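Local coordinates for protein 303aa long hypothetical esterase (Sulfolobus tokodaii, PDB 3AIN) that hydrolyses carboxylic esters as a thermostable carboxylesterase of the hormone-sensitive-lipase-like group, built on the alpha/beta hydrolase fold, at residues 82-87 against 115-120; 88-93 against 121-126. The protein carries 1 engineered substitution. One frame throughout, in Å; residues are numbered along the deposited sequence.

Contact 1: 82-87 against 115-120; sequences YYPKTQ and AITNSC
T117, on the last turn of helix 110-120, meets strand 76-83 where it runs out into the loop, and does so with both branches of its side chain. Its OG1 comes in at about a right angle to the Y82 side chain and lies 3.3 Å from Y82 CB, with the ring beginning just beyond. The methyl goes the other way along the strand: T117 CG2 sits 3.7 Å from P84 N and packs against the backbone where Y83 joins P84. The torsion explains this split, since CG2 stands anti to the backbone N and OG1 anti to the carbonyl carbon (chi1 -66°), so that one branch serves Y82 and the other P84. At the next residue, the end of the N118 side chain comes up to K85. The two side chains cross obliquely, K85 CD lying 3.7 Å from N118 OD1. A water bridges the pair, accepting a hydrogen bond from K85 N (2.8 Å to the water O) and donating one to N118 OD1 (2.8 Å).

Behind this first shell, T117 OG1 is hydrogen-bonded to C113 O, a turn back in the helix, and to T124 OG1 on the neighbouring strand. N118 ND2 is held by E61 O and E60 OE1, which fixes the amide with its oxygen toward the water. Y82 carries its hydroxyl off to D110 OD1. Replacing T117 with an alanine would probably open a gap beside P84 and leave the hydroxyl of T124 without its mate. The contact lays the crossover helix of the beta-alpha-beta unit 92-96/110-120/123-127 against adjacent strand 76-83 of the alpha/beta hydrolase sheet. Between 82-87 and 115-120 themselves the direct touches are van der Waals, and the polar connection runs through a water on the K85 side.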
loop_
_atom_site.group_PDB
_atom_site.type_symbol
_atom_site.label_atom_id
_atom_site.label_comp_id
_atom_site.label_asym_id
_atom_site.label_seq_id
_atom_site.Cartn_x
_atom_site.Cartn_y
_atom_site.Cartn_z
ATOM N N TYR A 82 -19.748 13.390 -4.460
ATOM C CA TYR A 82 -18.619 14.276 -4.072
ATOM C C TYR A 82 -17.770 14.513 -5.324
ATOM O O TYR A 82 -17.227 13.581 -5.925
ATOM C CB TYR A 82 -17.727 13.624 -2.987
ATOM C CG TYR A 82 -18.450 13.185 -1.724
ATOM C CD1 TYR A 82 -18.419 13.970 -0.565
ATOM C CD2 TYR A 82 -19.153 11.972 -1.680
ATOM C CE1 TYR A 82 -19.071 13.559 0.610
ATOM C CE2 TYR A 82 -19.700 11.514 -0.488
ATOM C CZ TYR A 82 -19.711 12.333 0.629
ATOM O OH TYR A 82 -20.301 11.899 1.778
ATOM N N TYR A 83 -17.563 15.786 -5.655
ATOM C CA TYR A 83 -16.633 16.149 -6.725
ATOM C C TYR A 83 -15.294 16.586 -6.139
ATOM O O TYR A 83 -15.251 17.261 -5.116
ATOM C CB TYR A 83 -17.202 17.339 -7.519
ATOM C CG TYR A 83 -18.412 16.991 -8.343
ATOM C CD1 TYR A 83 -18.274 16.643 -9.675
ATOM C CD2 TYR A 83 -19.685 17.072 -7.812
ATOM C CE1 TYR A 83 -19.376 16.340 -10.453
ATOM C CE2 TYR A 83 -20.801 16.792 -8.595
ATOM C CZ TYR A 83 -20.630 16.424 -9.908
ATOM O OH TYR A 83 -21.727 16.126 -10.688
ATOM N N PRO A 84 -14.201 16.252 -6.818
ATOM C CA PRO A 84 -12.901 16.686 -6.325
ATOM C C PRO A 84 -12.664 18.142 -6.697
ATOM O O PRO A 84 -13.502 18.755 -7.371
ATOM C CB PRO A 84 -11.928 15.800 -7.097
ATOM C CG PRO A 84 -12.616 15.531 -8.374
ATOM C CD PRO A 84 -14.086 15.427 -8.032
ATOM N N LYS A 85 -11.519 18.670 -6.268
ATOM C CA LYS A 85 -11.194 20.075 -6.463
ATOM C C LYS A 85 -10.607 20.304 -7.855
ATOM O O LYS A 85 -10.388 21.444 -8.250
ATOM C CB LYS A 85 -10.197 20.551 -5.389
ATOM C CG LYS A 85 -10.596 20.302 -3.948
ATOM C CD LYS A 85 -9.385 19.772 -3.156
ATOM C CE LYS A 85 -9.391 20.208 -1.698
ATOM N NZ LYS A 85 -9.342 21.688 -1.572
ATOM N N THR A 86 -10.209 19.223 -8.521
ATOM C CA THR A 86 -9.600 19.298 -9.837
ATOM C C THR A 86 -10.664 19.504 -10.902
ATOM O O THR A 86 -11.859 19.284 -10.659
ATOM C CB THR A 86 -8.825 18.017 -10.172
ATOM O OG1 THR A 86 -9.702 16.880 -10.085
ATOM C CG2 THR A 86 -7.642 17.837 -9.209
ATOM N N GLN A 87 -10.225 19.799 -12.122
ATOM C CA GLN A 87 -11.173 19.933 -13.215
ATOM C C GLN A 87 -11.363 18.600 -13.958
ATOM O O GLN A 87 -10.485 17.733 -13.925
ATOM C CB GLN A 87 -10.757 21.082 -14.139
ATOM C CG GLN A 87 -10.638 20.717 -15.607
ATOM C CD GLN A 87 -10.379 21.934 -16.479
ATOM O OE1 GLN A 87 -10.741 23.055 -16.116
ATOM N NE2 GLN A 87 -9.627 21.737 -17.559
ATOM N N ALA A 115 -12.346 12.188 2.142
ATOM C CA ALA A 115 -10.941 11.873 2.060
ATOM C C ALA A 115 -10.585 11.029 0.833
ATOM O O ALA A 115 -9.593 11.296 0.166
ATOM C CB ALA A 115 -10.462 11.193 3.334
ATOM N N ILE A 116 -11.420 10.037 0.516
ATOM C CA ILE A 116 -11.205 9.230 -0.688
ATOM C C ILE A 116 -11.285 10.078 -1.976
ATOM O O ILE A 116 -10.489 9.913 -2.915
ATOM C CB ILE A 116 -12.206 8.046 -0.720
ATOM C CG1 ILE A 116 -11.809 7.000 0.332
ATOM C CG2 ILE A 116 -12.249 7.428 -2.117
ATOM C CD1 ILE A 116 -12.860 5.884 0.497
ATOM N N THR A 117 -12.277 10.952 -2.025
ATOM C CA THR A 117 -12.480 11.825 -3.173
ATOM C C THR A 117 -11.231 12.654 -3.424
ATOM O O THR A 117 -10.748 12.741 -4.550
ATOM C CB THR A 117 -13.648 12.775 -2.906
ATOM O OG1 THR A 117 -14.852 12.010 -2.810
ATOM C CG2 THR A 117 -13.773 13.812 -4.021
ATOM N N ASN A 118 -10.705 13.265 -2.372
ATOM C CA ASN A 118 -9.494 14.088 -2.536
ATOM C C ASN A 118 -8.265 13.261 -2.903
ATOM O O ASN A 118 -7.393 13.709 -3.658
ATOM C CB ASN A 118 -9.241 14.951 -1.294
ATOM C CG ASN A 118 -10.247 16.082 -1.153
ATOM O OD1 ASN A 118 -10.806 16.558 -2.149
ATOM N ND2 ASN A 118 -10.598 16.405 0.084
ATOM N N SER A 119 -8.181 12.055 -2.353
ATOM C CA SER A 119 -7.079 11.169 -2.663
ATOM C C SER A 119 -7.110 10.654 -4.104
ATOM O O SER A 119 -6.035 10.571 -4.735
ATOM C CB SER A 119 -6.983 10.000 -1.648
ATOM O OG SER A 119 -5.807 9.226 -1.897
ATOM N N CYS A 120 -8.281 10.177 -4.571
ATOM C CA CYS A 120 -8.415 9.636 -5.957
ATOM C C CYS A 120 -8.591 10.710 -7.021
ATOM O O CYS A 120 -8.520 10.392 -8.200
ATOM C CB CYS A 120 -9.531 8.576 -6.155
ATOM S SG CYS A 120 -11.274 9.029 -5.770
HETATM O O HOH W 1 -9.782 17.085 -4.709
#

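Contact 2: 88-93 against 121-126; sequences GPYGVL and QCVTIS
Three backbone hydrogen bonds join G91 and L93 to V123 and I125 in the alternating pattern of parallel strands. V123 N gives to G91 O at 3.0 Å; this bond lies in the carbonyl plane but is bent, with 141° at the hydrogen. The next two are straighter: L93 N reaches V123 O at 2.8 Å, and I125 N reaches L93 O at 2.8 Å. L93 therefore uses both its N-H and its carbonyl toward the same strand, while V123 does likewise in return. Weaker CA-H...O contacts fill in between them, V92 CA standing 3.3 Å from V123 O and T124 CA approaching L93 O in the same way.

Apolar side chains meet on each face of this pair. On the face of V92 and V123, the Y90 and V123 side chains cross at about a right angle, and V123 CG2 comes within 3.5 Å of Y90 CD2. That methyl is anti to the carbonyl carbon of V123 (chi1 of the residue 173°), which sends it back toward Y90. G88 CA lies over the centre of one face of the Y90 ring. Farther along, V92 CG1 touches I125 CD1 at 3.8 Å. The face of L93 and T124 has a looser touch, L93 CB to C122 SG at 4.0 Å; that sulfur belongs to the disulfide with C120.

The pair closes the beta-alpha-beta unit of strand 92-96, helix 110-120 and strand 123-127. L93 packs on I116 of that helix and on L316 of helix 303-321, whereas V123 and I125 reach V81 and A79 of strand 76-83. V92 bonds through its backbone to G163 and A165, just before and within strand 164-169, on the other side of strand 92-96.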
loop_
_atom_site.group_PDB
_atom_site.type_symbol
_atom_site.label_atom_id
_atom_site.label_comp_id
_atom_site.label_asym_id
_atom_site.label_seq_id
_atom_site.Cartn_x
_atom_site.Cartn_y
_atom_site.Cartn_z
ATOM N N GLY A 88 -12.586 18.355 -14.425
ATOM C CA GLY A 88 -12.901 17.109 -15.130
ATOM C C GLY A 88 -12.374 17.133 -16.550
ATOM O O GLY A 88 -11.727 18.108 -16.938
ATOM N N PRO A 89 -12.600 16.051 -17.320
ATOM C CA PRO A 89 -13.494 14.949 -16.943
ATOM C C PRO A 89 -12.900 14.078 -15.829
ATOM O O PRO A 89 -11.686 14.102 -15.609
ATOM C CB PRO A 89 -13.610 14.130 -18.230
ATOM C CG PRO A 89 -13.249 15.105 -19.329
ATOM C CD PRO A 89 -12.177 15.942 -18.730
ATOM N N TYR A 90 -13.731 13.175 -15.308
ATOM C CA TYR A 90 -13.392 12.395 -14.123
ATOM C C TYR A 90 -13.588 10.904 -14.378
ATOM O O TYR A 90 -14.401 10.497 -15.219
ATOM C CB TYR A 90 -14.268 12.806 -12.932
ATOM C CG TYR A 90 -14.244 14.287 -12.603
ATOM C CD1 TYR A 90 -13.090 14.887 -12.073
ATOM C CD2 TYR A 90 -15.372 15.072 -12.774
ATOM C CE1 TYR A 90 -13.070 16.214 -11.716
ATOM C CE2 TYR A 90 -15.371 16.423 -12.398
ATOM C CZ TYR A 90 -14.201 16.989 -11.900
ATOM O OH TYR A 90 -14.209 18.285 -11.459
ATOM N N GLY A 91 -12.991 10.096 -13.506
ATOM C CA GLY A 91 -13.514 8.773 -13.215
ATOM C C GLY A 91 -14.474 8.856 -12.052
ATOM O O GLY A 91 -14.529 9.886 -11.369
ATOM N N VAL A 92 -15.346 7.857 -11.928
ATOM C CA VAL A 92 -16.377 7.855 -10.885
ATOM C C VAL A 92 -16.246 6.579 -10.056
ATOM O O VAL A 92 -16.115 5.486 -10.616
ATOM C CB VAL A 92 -17.804 7.850 -11.501
ATOM C CG1 VAL A 92 -18.859 7.925 -10.399
ATOM C CG2 VAL A 92 -17.961 9.042 -12.472
ATOM N N LEU A 93 -16.164 6.747 -8.736
ATOM C CA LEU A 93 -16.091 5.612 -7.820
ATOM C C LEU A 93 -17.427 5.500 -7.105
ATOM O O LEU A 93 -17.883 6.472 -6.506
ATOM C CB LEU A 93 -14.992 5.867 -6.756
ATOM C CG LEU A 93 -14.983 4.855 -5.596
ATOM C CD1 LEU A 93 -14.565 3.447 -6.140
ATOM C CD2 LEU A 93 -13.990 5.309 -4.495
ATOM N N GLN A 121 -8.870 11.935 -6.593
ATOM C CA GLN A 121 -9.252 13.024 -7.513
ATOM C C GLN A 121 -10.298 12.561 -8.504
ATOM O O GLN A 121 -10.187 12.747 -9.727
ATOM C CB GLN A 121 -8.026 13.599 -8.196
ATOM C CG GLN A 121 -7.060 14.125 -7.149
ATOM C CD GLN A 121 -5.966 14.967 -7.727
ATOM O OE1 GLN A 121 -5.394 14.619 -8.756
ATOM N NE2 GLN A 121 -5.530 15.960 -6.963
ATOM N N CYS A 122 -11.358 12.008 -7.944
ATOM C CA CYS A 122 -12.368 11.365 -8.735
ATOM C C CYS A 122 -13.722 11.672 -8.094
ATOM O O CYS A 122 -13.767 12.225 -7.000
ATOM C CB CYS A 122 -12.057 9.885 -8.825
ATOM S SG CYS A 122 -12.616 8.963 -7.401
ATOM N N VAL A 123 -14.786 11.621 -8.888
ATOM C CA VAL A 123 -16.121 11.774 -8.311
ATOM C C VAL A 123 -16.411 10.511 -7.521
ATOM O O VAL A 123 -16.228 9.407 -8.016
ATOM C CB VAL A 123 -17.179 11.927 -9.418
ATOM C CG1 VAL A 123 -18.585 11.913 -8.828
ATOM C CG2 VAL A 123 -16.911 13.221 -10.170
ATOM N N THR A 124 -16.860 10.695 -6.292
ATOM C CA THR A 124 -17.259 9.558 -5.462
ATOM C C THR A 124 -18.748 9.658 -5.231
ATOM O O THR A 124 -19.251 10.704 -4.832
ATOM C CB THR A 124 -16.509 9.598 -4.121
ATOM O OG1 THR A 124 -15.105 9.535 -4.401
ATOM C CG2 THR A 124 -16.904 8.387 -3.245
ATOM N N ILE A 125 -19.426 8.522 -5.372
ATOM C CA ILE A 125 -20.857 8.468 -5.151
ATOM C C ILE A 125 -21.171 7.444 -4.080
ATOM O O ILE A 125 -21.070 6.236 -4.289
ATOM C CB ILE A 125 -21.630 8.168 -6.438
ATOM C CG1 ILE A 125 -21.320 9.276 -7.455
ATOM C CG2 ILE A 125 -23.153 8.129 -6.140
ATOM C CD1 ILE A 125 -22.075 9.091 -8.794
ATOM N N SER A 126 -21.567 7.963 -2.934
ATOM C CA SER A 126 -21.781 7.139 -1.750
ATOM C C SER A 126 -23.239 6.750 -1.669
ATOM O O SER A 126 -24.127 7.615 -1.655
ATOM C CB SER A 126 -21.363 7.912 -0.503
ATOM O OG SER A 126 -21.584 7.135 0.684
#

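In the fold
From the N terminus, the chain leaves strand 76-83 through 82-87, runs directly into 88-93, and enters strand 92-96. After helix 110-120 it turns at Q121 into strand 123-127. Contact 1 closes the excursion from strand 76-83, where it runs out into the loop, to the helix's last turns; contact 2 closes the crossover from strand 92-96 to strand 123-127. Their segments alternate along the chain, so the two closures cross instead of nesting. Y82 N hydrogen-bonds to T124 O, so strand 123-127, paired with 92-96 in contact 2, also pairs with antiparallel strand 76-83 on its other side. The C120-C122 disulfide ties the helix terminus to the residues leading into strand 123-127.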